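Local coordinates for protein endonuclease II (Enterobacteria phage t4, PDB 2WSH) that nicks and cleaves cytosine-containing double-stranded DNA with magnesium as cofactor, helping the phage to degrade its host's chromosome and reuse the nucleotides, at residues T21-D26 with K63-Y68; I46-E51 with P134-Q139. The protein carries 1 engineered substitution. One frame throughout, in Å; residues are numbered along the deposited sequence.

Contact 1: T21-D26 with K63-Y68. With PO4 (phosphate ion), chain E.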
# COMPACT_ATOMS: atom_id res chain seq x y z
N THR A 21 8.73 -22.13 -18.73
CA THR A 21 9.33 -23.32 -19.32
C THR A 21 8.29 -24.29 -19.85
O THR A 21 7.08 -24.12 -19.65
CB THR A 21 10.25 -24.07 -18.32
OG1 THR A 21 11.00 -25.07 -19.02
CG2 THR A 21 9.43 -24.74 -17.23
N GLU A 22 8.77 -25.32 -20.54
CA GLU A 22 7.92 -26.36 -21.09
C GLU A 22 8.47 -27.70 -20.62
O GLU A 22 9.68 -27.85 -20.44
CB GLU A 22 7.93 -26.28 -22.61
CG GLU A 22 7.19 -27.40 -23.33
CD GLU A 22 7.00 -27.11 -24.81
OE1 GLU A 22 7.08 -25.92 -25.19
OE2 GLU A 22 6.76 -28.05 -25.58
N LEU A 23 7.59 -28.67 -20.38
CA LEU A 23 8.03 -30.00 -20.00
C LEU A 23 7.98 -30.93 -21.21
O LEU A 23 7.07 -30.82 -22.04
CB LEU A 23 7.17 -30.57 -18.87
CG LEU A 23 7.22 -29.81 -17.54
CD1 LEU A 23 6.44 -30.57 -16.49
CD2 LEU A 23 8.66 -29.61 -17.09
N GLU A 24 8.94 -31.83 -21.32
CA GLU A 24 9.00 -32.73 -22.46
C GLU A 24 9.65 -34.07 -22.12
O GLU A 24 10.66 -34.13 -21.42
CB GLU A 24 9.73 -32.07 -23.63
CG GLU A 24 10.96 -31.27 -23.23
CD GLU A 24 11.31 -30.19 -24.24
OE1 GLU A 24 10.47 -29.91 -25.12
OE2 GLU A 24 12.41 -29.62 -24.14
N LEU A 25 9.04 -35.15 -22.60
CA LEU A 25 9.54 -36.50 -22.39
C LEU A 25 10.66 -36.81 -23.38
O LEU A 25 10.61 -36.37 -24.53
CB LEU A 25 8.42 -37.52 -22.54
CG LEU A 25 7.26 -37.47 -21.54
CD1 LEU A 25 6.15 -38.41 -21.97
CD2 LEU A 25 7.74 -37.81 -20.14
N ASP A 26 11.66 -37.57 -22.94
CA ASP A 26 12.72 -38.00 -23.84
C ASP A 26 12.38 -39.36 -24.46
O ASP A 26 11.28 -39.88 -24.26
CB ASP A 26 14.09 -38.03 -23.14
CG ASP A 26 14.15 -39.05 -22.02
OD1 ASP A 26 13.34 -40.00 -22.01
OD2 ASP A 26 15.03 -38.90 -21.13
N LYS A 63 12.18 -24.40 -8.03
CA LYS A 63 12.03 -25.49 -7.07
C LYS A 63 10.70 -26.23 -7.24
O LYS A 63 10.67 -27.46 -7.22
CB LYS A 63 12.19 -25.00 -5.63
CG LYS A 63 13.59 -25.20 -5.07
CD LYS A 63 13.65 -24.95 -3.57
CE LYS A 63 12.83 -25.98 -2.80
NZ LYS A 63 13.02 -25.85 -1.33
N ARG A 64 9.62 -25.47 -7.41
CA ARG A 64 8.29 -26.05 -7.55
C ARG A 64 8.16 -26.92 -8.80
O ARG A 64 7.62 -28.03 -8.73
CB ARG A 64 7.22 -24.95 -7.57
CG ARG A 64 5.78 -25.45 -7.56
CD ARG A 64 5.43 -26.12 -6.23
NE ARG A 64 5.90 -25.34 -5.09
CZ ARG A 64 5.21 -24.36 -4.51
NH1 ARG A 64 4.02 -24.01 -4.97
NH2 ARG A 64 5.73 -23.71 -3.48
N ILE A 65 8.65 -26.43 -9.92
CA ILE A 65 8.61 -27.18 -11.17
C ILE A 65 9.43 -28.46 -11.07
O ILE A 65 8.98 -29.53 -11.46
CB ILE A 65 9.09 -26.35 -12.38
CG1 ILE A 65 8.30 -25.05 -12.50
CG2 ILE A 65 8.98 -27.17 -13.66
CD1 ILE A 65 6.85 -25.19 -12.14
N ASN A 66 10.64 -28.33 -10.54
CA ASN A 66 11.51 -29.50 -10.37
C ASN A 66 10.90 -30.55 -9.43
O ASN A 66 11.14 -31.74 -9.59
CB ASN A 66 12.90 -29.08 -9.90
CG ASN A 66 13.81 -28.71 -11.05
OD1 ASN A 66 14.55 -27.73 -10.98
ND2 ASN A 66 13.76 -29.48 -12.12
N TYR A 67 10.11 -30.09 -8.47
CA TYR A 67 9.33 -30.97 -7.61
C TYR A 67 8.41 -31.83 -8.47
O TYR A 67 8.36 -33.05 -8.32
CB TYR A 67 8.53 -30.14 -6.60
CG TYR A 67 7.45 -30.88 -5.84
CD1 TYR A 67 7.64 -31.27 -4.52
CD2 TYR A 67 6.22 -31.16 -6.44
CE1 TYR A 67 6.64 -31.94 -3.82
CE2 TYR A 67 5.22 -31.82 -5.75
CZ TYR A 67 5.44 -32.21 -4.44
OH TYR A 67 4.44 -32.87 -3.75
N TYR A 68 7.69 -31.18 -9.39
CA TYR A 68 6.82 -31.89 -10.33
C TYR A 68 7.63 -32.89 -11.14
O TYR A 68 7.27 -34.06 -11.22
CB TYR A 68 6.12 -30.91 -11.29
CG TYR A 68 5.02 -30.09 -10.67
CD1 TYR A 68 3.94 -30.69 -10.03
CD2 TYR A 68 5.03 -28.70 -10.75
CE1 TYR A 68 2.93 -29.93 -9.47
CE2 TYR A 68 4.02 -27.94 -10.20
CZ TYR A 68 2.98 -28.56 -9.56
OH TYR A 68 1.97 -27.80 -9.01
P PO4 E . 1.36 -25.76 -5.13
O1 PO4 E . 0.18 -25.07 -5.76
O2 PO4 E . 1.73 -25.07 -3.84
O3 PO4 E . 1.06 -27.22 -4.86
O4 PO4 E . 2.51 -25.66 -6.11
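Ile65 of helix 61-73 meets Leu23 and Thr21 of strand 18-23 through methyl groups alone. CG2 of Ile65 lies 4.2 Å from CD2 of Leu23, and the same Ile65 CG2 lies 4.3 Å from CG2 of Thr21. Thr21 and Leu23 alternate along the strand and so face the helix together, one on either side of Glu22. Threonine suits this partly exposed place because its methyl turns inward while OG1 makes a weak bond to the carbonyl O of Glu22. Leu34 and Phe99 pack on Ile65 as well.

The polar chemistry belongs to another face of the same helix. Arg64 starts with CG anti to the backbone N (chi1 -173°) and then bends at chi2 and chi3, which brings its guanidinium edge to a phosphate ion, probably from the crystallisation liquor. NH1 of Arg64 donates to phosphate O4 at 2.5 Å, the oxygen lying at the guanidinium edge near its plane; this length is doubtful, being short and seen for one of two deposited conformers. NH1 also bonds Lys57 O. One turn on, Tyr68 sends OH to 3.6 Å from phosphate O4 and bonds Tyr44 and Lys83, while Tyr44, Tyr54 and Lys83 bind the ion too.

A cationic, tyrosine-rich pocket of this kind is consistent with the GIY-YIG active site, where the ion probably marks a place for DNA phosphate. Ile65 thus packs the helix on the sheet while its neighbour Arg64 reaches the anion.

Contact 2: I46-E51 with P134-Q139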
# COMPACT_ATOMS: atom_id res chain seq x y z
N ILE A 46 -0.30 -23.41 -15.19
CA ILE A 46 -0.01 -24.59 -15.97
C ILE A 46 -0.96 -24.62 -17.15
O ILE A 46 -2.17 -24.45 -16.97
CB ILE A 46 -0.17 -25.88 -15.13
CG1 ILE A 46 0.69 -25.80 -13.88
CG2 ILE A 46 0.18 -27.11 -15.97
CD1 ILE A 46 0.70 -27.08 -13.07
N ALA A 47 -0.41 -24.82 -18.34
CA ALA A 47 -1.21 -24.87 -19.56
C ALA A 47 -0.98 -26.17 -20.31
O ALA A 47 0.16 -26.61 -20.47
CB ALA A 47 -0.87 -23.68 -20.47
N ILE A 48 -2.07 -26.78 -20.74
CA ILE A 48 -2.03 -28.03 -21.49
C ILE A 48 -2.67 -27.78 -22.85
O ILE A 48 -3.85 -27.42 -22.94
CB ILE A 48 -2.80 -29.16 -20.77
CG1 ILE A 48 -2.31 -29.31 -19.32
CG2 ILE A 48 -2.63 -30.47 -21.51
CD1 ILE A 48 -0.89 -29.81 -19.19
N ASN A 49 -1.89 -27.95 -23.91
CA ASN A 49 -2.35 -27.61 -25.25
C ASN A 49 -2.87 -26.17 -25.29
O ASN A 49 -3.91 -25.88 -25.88
CB ASN A 49 -3.41 -28.61 -25.71
CG ASN A 49 -2.89 -30.03 -25.73
OD1 ASN A 49 -1.71 -30.26 -26.02
ND2 ASN A 49 -3.75 -30.99 -25.42
N ASP A 50 -2.14 -25.28 -24.62
CA ASP A 50 -2.44 -23.85 -24.60
C ASP A 50 -3.65 -23.47 -23.74
O ASP A 50 -4.10 -22.33 -23.76
CB ASP A 50 -2.63 -23.32 -26.03
CG ASP A 50 -1.40 -23.51 -26.89
OD1 ASP A 50 -0.30 -23.13 -26.44
OD2 ASP A 50 -1.54 -24.05 -28.01
N GLU A 51 -4.17 -24.43 -22.98
CA GLU A 51 -5.37 -24.19 -22.18
C GLU A 51 -5.05 -24.23 -20.70
O GLU A 51 -4.41 -25.17 -20.21
CB GLU A 51 -6.47 -25.17 -22.56
CG GLU A 51 -6.88 -25.08 -24.02
CD GLU A 51 -8.04 -26.00 -24.39
OE1 GLU A 51 -8.94 -26.18 -23.55
OE2 GLU A 51 -8.04 -26.53 -25.52
N PRO A 134 -9.92 -22.81 -12.85
CA PRO A 134 -9.11 -23.82 -13.53
C PRO A 134 -9.47 -25.21 -13.02
O PRO A 134 -9.74 -25.36 -11.83
CB PRO A 134 -7.67 -23.45 -13.13
CG PRO A 134 -7.76 -22.04 -12.63
CD PRO A 134 -9.11 -21.90 -12.03
N PRO A 135 -9.47 -26.22 -13.90
CA PRO A 135 -9.94 -27.58 -13.60
C PRO A 135 -9.18 -28.23 -12.45
O PRO A 135 -9.78 -28.95 -11.64
CB PRO A 135 -9.64 -28.34 -14.90
CG PRO A 135 -9.57 -27.29 -15.95
CD PRO A 135 -8.96 -26.11 -15.28
N TRP A 136 -7.88 -27.99 -12.37
CA TRP A 136 -7.03 -28.67 -11.40
C TRP A 136 -7.04 -28.01 -10.02
O TRP A 136 -6.44 -28.53 -9.09
CB TRP A 136 -5.60 -28.75 -11.91
CG TRP A 136 -5.46 -29.59 -13.13
CD1 TRP A 136 -6.47 -30.15 -13.86
CD2 TRP A 136 -4.24 -29.94 -13.78
NE1 TRP A 136 -5.94 -30.85 -14.92
CE2 TRP A 136 -4.57 -30.73 -14.89
CE3 TRP A 136 -2.89 -29.67 -13.52
CZ2 TRP A 136 -3.61 -31.26 -15.75
CZ3 TRP A 136 -1.94 -30.19 -14.37
CH2 TRP A 136 -2.30 -30.98 -15.48
N ASN A 137 -7.70 -26.86 -9.92
CA ASN A 137 -7.81 -26.17 -8.64
C ASN A 137 -9.01 -26.67 -7.85
O ASN A 137 -10.16 -26.37 -8.19
CB ASN A 137 -7.92 -24.66 -8.85
CG ASN A 137 -6.59 -24.03 -9.22
OD1 ASN A 137 -6.30 -23.80 -10.39
ND2 ASN A 137 -5.77 -23.76 -8.21
N ILE A 138 -8.75 -27.44 -6.80
CA ILE A 138 -9.81 -27.98 -5.96
C ILE A 138 -10.36 -26.88 -5.07
O ILE A 138 -9.67 -26.38 -4.19
CB ILE A 138 -9.31 -29.13 -5.07
CG1 ILE A 138 -8.51 -30.14 -5.90
CG2 ILE A 138 -10.47 -29.82 -4.37
CD1 ILE A 138 -9.30 -30.76 -7.02
N GLN A 139 -11.62 -26.51 -5.30
CA GLN A 139 -12.25 -25.43 -4.55
C GLN A 139 -13.04 -25.95 -3.35
O GLN A 139 -13.84 -26.87 -3.47
CB GLN A 139 -13.16 -24.60 -5.46
CG GLN A 139 -12.46 -24.09 -6.71
CD GLN A 139 -13.35 -23.21 -7.55
OE1 GLN A 139 -14.32 -22.63 -7.06
NE2 GLN A 139 -13.04 -23.11 -8.84
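Ile48 N donates to Glu51 O at 2.9 Å, and Glu51 N returns a bond of 3.0 Å to Ile48 O, so the residue that offers its side chain to Trp136 also closes a tight hairpin. Between the two lies a type I' turn whose middle residues, Asn49 and Asp50, both have positive phi. Asparagine tolerates this left-handed conformation well, and Asn49 OD1 accepts a bond from Lys96 N besides.

Across the contact everything is apolar. Ile46 and Ile48 alternate on strand 42-48 and direct their side chains at Trp136, while Ala47 between them points away. CG2 of Ile46 meets CZ3 of Trp136 at 4.1 Å; with chi1 at -55°, CG1 lies beside the backbone N, which leaves the CG2 methyl to do the touching. Ile48 uses its longer branch, CD1 lying 4.1 Å from CH2 of Trp136. Two adjacent carbons at the far end of the indole's benzene ring thus take one isoleucine each. The isoleucine chains run at about a right angle to the tryptophan side chain; their methyls come to its ring from an oblique direction. Branched isoleucines suit a strand, and the long indole lets a residue of a loop span a backbone gap of 9.3 Å between the CA atoms of Ile46 and Trp136.

That loop is shaped by a type I turn, with Asn137 N bonded to Pro134 O at 3.2 Å, and the side chain of Asn137 holds Ile55 N of strand 51-58.

Following helix 121-132, the loop lays Trp136 against Val53 of strand 51-58 and against Leu86 and Ile87 of helix 82-92. Ile46 and Ile48 in turn rest on Phe99 and Val97 of strand 97-111.

Contact 1 joins helix 61-73, and contact 2 the loop after helix 121-132, to one antiparallel sheet, in which strand 97-111 lies between strands 18-23 and 42-48. Their centres are 16 Å apart, and although their nearest atoms come within about 4 Å they do not touch. Phe99 packs on Leu23 and Ile65 of contact 1 and on Ile46 of contact 2, while Ile87 of helix 82-92 meets both Leu23 and Trp136. The phosphate, which probably marks the active site, lies beside contact 1; Tyr54, whose OH is hydrogen-bonded to it, packs on Tyr68 and also on Asn137, an indirect link to contact 2. Along the chain the four segments alternate.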